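Local coordinates for protein probable LacI-family transcriptional regulator (Corynebacterium glutamicum ATCC 13032, PDB 3BIL) that is probably a DNA-binding transcriptional regulator of the LacI family, with a core resembling periplasmic binding proteins, at residues E232-L237 / I257-K262; G113-L118 / N136-L141. All coordinates share one frame; numbering follows the deposited sequence.

Interactions 1 and 2 each join two helices that follow one another around a strand, in opposite halves of the periplasmic-binding-protein-like core. Interaction 2 (113-118 with 136-141) comes first and joins helices 108-120 and 135-143, which flank strand 126-128 in sequence. Interaction 1 (232-237 with 257-262) follows and joins helices 227-239 and 250-262, similarly separated by strand 244-247. Their centres are 39 Å apart, on opposite sides of the centre of the chain, and their nearest atoms stay about 29 Å apart. Each therefore knits successive helical crossovers within its own alpha/beta subdomain, one through alanine methyls and a threonine hydroxyl, the other through leucine branches at a wider backbone spacing.

Interaction 1 (E232-L237 / I257-K262); sequences EGATKL and IEACHK
T235 turns its hydroxyl to the backbone-N side and sets CG2 anti to that N (chi1 -53°), a choice that presents OG1, not the methyl, to A259. OG1 stands 3.8 Å from A259 CB. It also bonds to the carbonyl oxygen of F231, one turn earlier in the same helix, so the hydroxyl meets the alanine while its polar demand is met within its own helix. The second touch is purely apolar: A234 CB and A259 CB, both directed across the interface, meet methyl to methyl at 3.6 Å. A259 is thus shared by two neighbouring residues of 232-237, and its single methyl supplies every side-chain contact from its segment. With such short groups facing each other, the backbones draw close: T235 CA and A259 CA are 5.6 Å apart.

Beside this small core, F231 packs on A259 and E258 from the preceding turn of helix 227-239 and receives a cation-pi contact from K262. Along the other helix K262 NZ forms a salt bridge with E258 OE1 at 2.6 Å, one turn back, using the lone pair of OE1 that points away from OE2. The glutamate reaches there nearly fully extended (chi1 180°, chi2 176°), and its OE2 is held by Q227 NE2. Deeper in, L237 and C260 both pack on L245 of strand 244-247, so the two helices share a strand beneath them, while I257, E258 and H261 meet the second subunit at L281, L284 and Q285.

No hydrogen bond or salt bridge crosses between 232-237 and 257-262. Between these segments the contact is therefore small and van der Waals in kind; F231 and strand 244-247 add to the join, while charge pairing remains at its border.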
# COMPACT_ATOMS: atom_id res chain seq x y z
N GLU A 232 -3.40 -17.88 -9.64
CA GLU A 232 -3.97 -19.03 -10.38
C GLU A 232 -3.44 -18.90 -11.81
O GLU A 232 -2.81 -19.80 -12.36
CB GLU A 232 -5.51 -18.97 -10.32
CG GLU A 232 -6.22 -20.28 -9.93
CD GLU A 232 -5.72 -20.91 -8.61
OE1 GLU A 232 -4.86 -21.82 -8.66
OE2 GLU A 232 -6.20 -20.52 -7.52
N GLY A 233 -3.61 -17.71 -12.38
CA GLY A 233 -3.01 -17.45 -13.68
C GLY A 233 -1.54 -17.85 -13.80
O GLY A 233 -1.15 -18.59 -14.71
N ALA A 234 -0.70 -17.37 -12.89
CA ALA A 234 0.72 -17.60 -13.05
C ALA A 234 1.05 -19.05 -12.87
O ALA A 234 1.96 -19.57 -13.52
CB ALA A 234 1.48 -16.77 -12.06
N THR A 235 0.33 -19.73 -11.99
CA THR A 235 0.59 -21.16 -11.77
C THR A 235 0.21 -21.93 -13.04
O THR A 235 0.86 -22.91 -13.38
CB THR A 235 -0.21 -21.67 -10.54
OG1 THR A 235 0.11 -20.82 -9.42
CG2 THR A 235 0.07 -23.17 -10.19
N LYS A 236 -0.79 -21.47 -13.76
CA LYS A 236 -1.17 -22.16 -15.02
C LYS A 236 -0.22 -21.95 -16.17
O LYS A 236 0.07 -22.90 -16.92
CB LYS A 236 -2.63 -21.91 -15.38
CG LYS A 236 -3.45 -22.86 -14.57
CD LYS A 236 -4.74 -22.26 -14.07
CE LYS A 236 -5.31 -23.24 -13.04
NZ LYS A 236 -6.77 -23.42 -13.19
N LEU A 237 0.33 -20.72 -16.28
CA LEU A 237 1.42 -20.41 -17.23
C LEU A 237 2.69 -21.28 -17.05
O LEU A 237 3.29 -21.78 -18.04
CB LEU A 237 1.74 -18.92 -17.18
CG LEU A 237 0.56 -18.12 -17.74
CD1 LEU A 237 0.52 -16.66 -17.28
CD2 LEU A 237 0.50 -18.31 -19.29
N ILE A 257 4.72 -13.51 -7.75
CA ILE A 257 5.61 -13.82 -6.61
C ILE A 257 5.04 -14.98 -5.79
O ILE A 257 5.72 -16.00 -5.53
CB ILE A 257 5.91 -12.58 -5.70
CG1 ILE A 257 6.72 -11.54 -6.48
CG2 ILE A 257 6.71 -13.00 -4.51
CD1 ILE A 257 6.67 -10.08 -5.91
N GLU A 258 3.77 -14.87 -5.42
CA GLU A 258 3.15 -15.93 -4.67
C GLU A 258 3.29 -17.27 -5.41
O GLU A 258 3.70 -18.29 -4.80
CB GLU A 258 1.71 -15.60 -4.36
CG GLU A 258 0.99 -16.70 -3.57
CD GLU A 258 -0.43 -16.30 -3.19
OE1 GLU A 258 -0.97 -16.98 -2.26
OE2 GLU A 258 -1.00 -15.30 -3.77
N ALA A 259 2.97 -17.26 -6.71
CA ALA A 259 3.17 -18.43 -7.59
C ALA A 259 4.58 -19.03 -7.64
O ALA A 259 4.72 -20.26 -7.64
CB ALA A 259 2.70 -18.13 -8.99
N CYS A 260 5.62 -18.20 -7.72
CA CYS A 260 7.01 -18.71 -7.73
C CYS A 260 7.42 -19.25 -6.40
O CYS A 260 8.24 -20.21 -6.33
CB CYS A 260 8.01 -17.64 -8.13
SG CYS A 260 7.57 -17.11 -9.74
N HIS A 261 6.86 -18.62 -5.35
CA HIS A 261 7.13 -19.02 -3.97
C HIS A 261 6.47 -20.35 -3.72
O HIS A 261 7.16 -21.32 -3.40
CB HIS A 261 6.67 -17.97 -2.93
CG HIS A 261 6.82 -18.41 -1.50
ND1 HIS A 261 8.05 -18.45 -0.85
CD2 HIS A 261 5.90 -18.82 -0.59
CE1 HIS A 261 7.87 -18.88 0.39
NE2 HIS A 261 6.58 -19.11 0.57
N LYS A 262 5.16 -20.43 -3.91
CA LYS A 262 4.45 -21.70 -3.75
C LYS A 262 5.04 -22.86 -4.58
O LYS A 262 5.26 -23.92 -4.05
CB LYS A 262 2.94 -21.53 -3.92
CG LYS A 262 2.36 -20.57 -2.82
CD LYS A 262 0.86 -20.78 -2.42
CE LYS A 262 0.55 -19.99 -1.11
NZ LYS A 262 -0.76 -19.28 -1.08

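Interaction 2 (G113-L118 / N136-L141); sequences GSLEFL and NQLEDL
L115 reaches across to three residues of helix 135-143 and is the one side chain of 113-118 through which the contact is made. Its CD2 meets two partners, lying 3.9 Å from L138 CD2 and 3.9 Å from L141 CD1. L141 CD1 also lies alongside the root of the side chain, 4.0 Å from L115 CB. The two partners are met differently: L115 and L138 lie at about a right angle to each other, whereas L141 comes in on a slant. The other branch, CD1, faces the amide of Q137, with OE1 4.2 Å away, a loose apolar-polar touch at the margin.

In the next shell, torsions direct the leucines and one weak polar link joins Q137 to the other helix. L115 and L141 both carry CG beside the backbone N and anti to the carbonyl carbon (chi1 -66° and -65°); with both CB atoms directed at the other helix, this turn places the branches between the helices. Q137 OE1 makes its weak hydrogen bond to S112 OG, just ahead of 113-118. The segment axes approach to 10.9 Å and run in the same N-to-C sense, 15° from parallel; at this spacing the leucine branches make the contact.

Around this layer, L115 rests on I72 of strand 69-73, joined there by L118, while S114 OG bonds to T102 OG1 on strand 99-103. L138 packs on P130 after strand 126-128, and F117, stacked with H121, touches I100 of the second subunit. Helices 108-120 and 135-143 therefore lie side by side as successive beta-alpha-beta crossovers, the first leading from strand 99-103 to 126-128 and the second from 126-128 to 148-151.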
# COMPACT_ATOMS: atom_id res chain seq x y z
N GLY A 113 -22.05 7.15 -6.76
CA GLY A 113 -22.27 7.76 -5.45
C GLY A 113 -21.32 8.90 -5.12
O GLY A 113 -21.74 9.96 -4.64
N SER A 114 -20.03 8.70 -5.40
CA SER A 114 -18.97 9.68 -5.08
C SER A 114 -19.03 10.99 -5.85
O SER A 114 -18.95 12.07 -5.26
CB SER A 114 -17.60 9.06 -5.31
OG SER A 114 -17.21 8.25 -4.21
N LEU A 115 -19.12 10.89 -7.17
CA LEU A 115 -19.15 12.03 -8.07
C LEU A 115 -20.33 12.91 -7.71
O LEU A 115 -20.17 14.11 -7.45
CB LEU A 115 -19.31 11.56 -9.51
CG LEU A 115 -18.15 10.77 -10.09
CD1 LEU A 115 -18.64 9.76 -11.13
CD2 LEU A 115 -17.12 11.74 -10.66
N GLU A 116 -21.51 12.30 -7.69
CA GLU A 116 -22.71 12.95 -7.21
C GLU A 116 -22.39 13.73 -5.92
O GLU A 116 -22.68 14.93 -5.82
CB GLU A 116 -23.80 11.90 -6.94
CG GLU A 116 -25.08 12.44 -6.31
CD GLU A 116 -25.54 11.61 -5.11
OE1 GLU A 116 -26.71 11.18 -5.12
OE2 GLU A 116 -24.75 11.39 -4.16
N PHE A 117 -21.76 13.06 -4.96
CA PHE A 117 -21.47 13.69 -3.69
C PHE A 117 -20.41 14.77 -3.81
O PHE A 117 -20.57 15.85 -3.26
CB PHE A 117 -21.06 12.66 -2.63
CG PHE A 117 -20.69 13.27 -1.30
CD1 PHE A 117 -21.64 13.46 -0.31
CD2 PHE A 117 -19.38 13.68 -1.04
CE1 PHE A 117 -21.29 14.03 0.92
CE2 PHE A 117 -19.03 14.26 0.18
CZ PHE A 117 -19.99 14.43 1.16
N LEU A 118 -19.32 14.49 -4.52
CA LEU A 118 -18.19 15.44 -4.57
C LEU A 118 -18.58 16.80 -5.13
O LEU A 118 -18.17 17.83 -4.59
CB LEU A 118 -16.98 14.88 -5.34
CG LEU A 118 -15.92 14.02 -4.62
CD1 LEU A 118 -14.79 13.70 -5.59
CD2 LEU A 118 -15.36 14.68 -3.37
N ASN A 136 -21.16 8.15 -18.96
CA ASN A 136 -22.24 9.13 -19.11
C ASN A 136 -22.22 10.24 -18.05
O ASN A 136 -22.14 11.43 -18.40
CB ASN A 136 -23.61 8.44 -19.18
CG ASN A 136 -23.81 7.62 -20.46
OD1 ASN A 136 -23.02 7.71 -21.41
ND2 ASN A 136 -24.86 6.81 -20.48
N GLN A 137 -22.26 9.86 -16.77
CA GLN A 137 -22.29 10.84 -15.68
C GLN A 137 -21.08 11.73 -15.71
O GLN A 137 -21.15 12.89 -15.33
CB GLN A 137 -22.29 10.16 -14.32
CG GLN A 137 -22.86 8.77 -14.31
CD GLN A 137 -22.72 8.15 -12.95
OE1 GLN A 137 -22.71 8.85 -11.93
NE2 GLN A 137 -22.59 6.82 -12.92
N LEU A 138 -19.96 11.15 -16.16
CA LEU A 138 -18.67 11.83 -16.21
C LEU A 138 -18.63 12.90 -17.30
O LEU A 138 -17.87 13.86 -17.19
CB LEU A 138 -17.49 10.83 -16.40
CG LEU A 138 -16.81 10.15 -15.20
CD1 LEU A 138 -15.97 9.00 -15.65
CD2 LEU A 138 -15.98 11.10 -14.37
N GLU A 139 -19.45 12.73 -18.34
CA GLU A 139 -19.54 13.71 -19.42
C GLU A 139 -20.38 14.90 -18.96
O GLU A 139 -19.98 16.05 -19.13
CB GLU A 139 -20.14 13.08 -20.66
CG GLU A 139 -19.35 13.35 -21.91
CD GLU A 139 -18.11 12.47 -22.02
OE1 GLU A 139 -18.02 11.66 -22.97
OE2 GLU A 139 -17.22 12.58 -21.14
N ASP A 140 -21.54 14.59 -18.38
CA ASP A 140 -22.44 15.58 -17.78
C ASP A 140 -21.76 16.58 -16.84
O ASP A 140 -22.02 17.79 -16.92
CB ASP A 140 -23.58 14.87 -17.04
CG ASP A 140 -24.75 14.53 -17.95
OD1 ASP A 140 -24.58 14.40 -19.19
OD2 ASP A 140 -25.87 14.38 -17.41
N LEU A 141 -20.92 16.07 -15.94
CA LEU A 141 -20.20 16.92 -15.01
C LEU A 141 -19.28 17.91 -15.73
O LEU A 141 -19.11 19.05 -15.30
CB LEU A 141 -19.40 16.10 -13.99
CG LEU A 141 -20.12 15.21 -12.99
CD1 LEU A 141 -19.14 14.80 -11.92
CD2 LEU A 141 -21.34 15.88 -12.35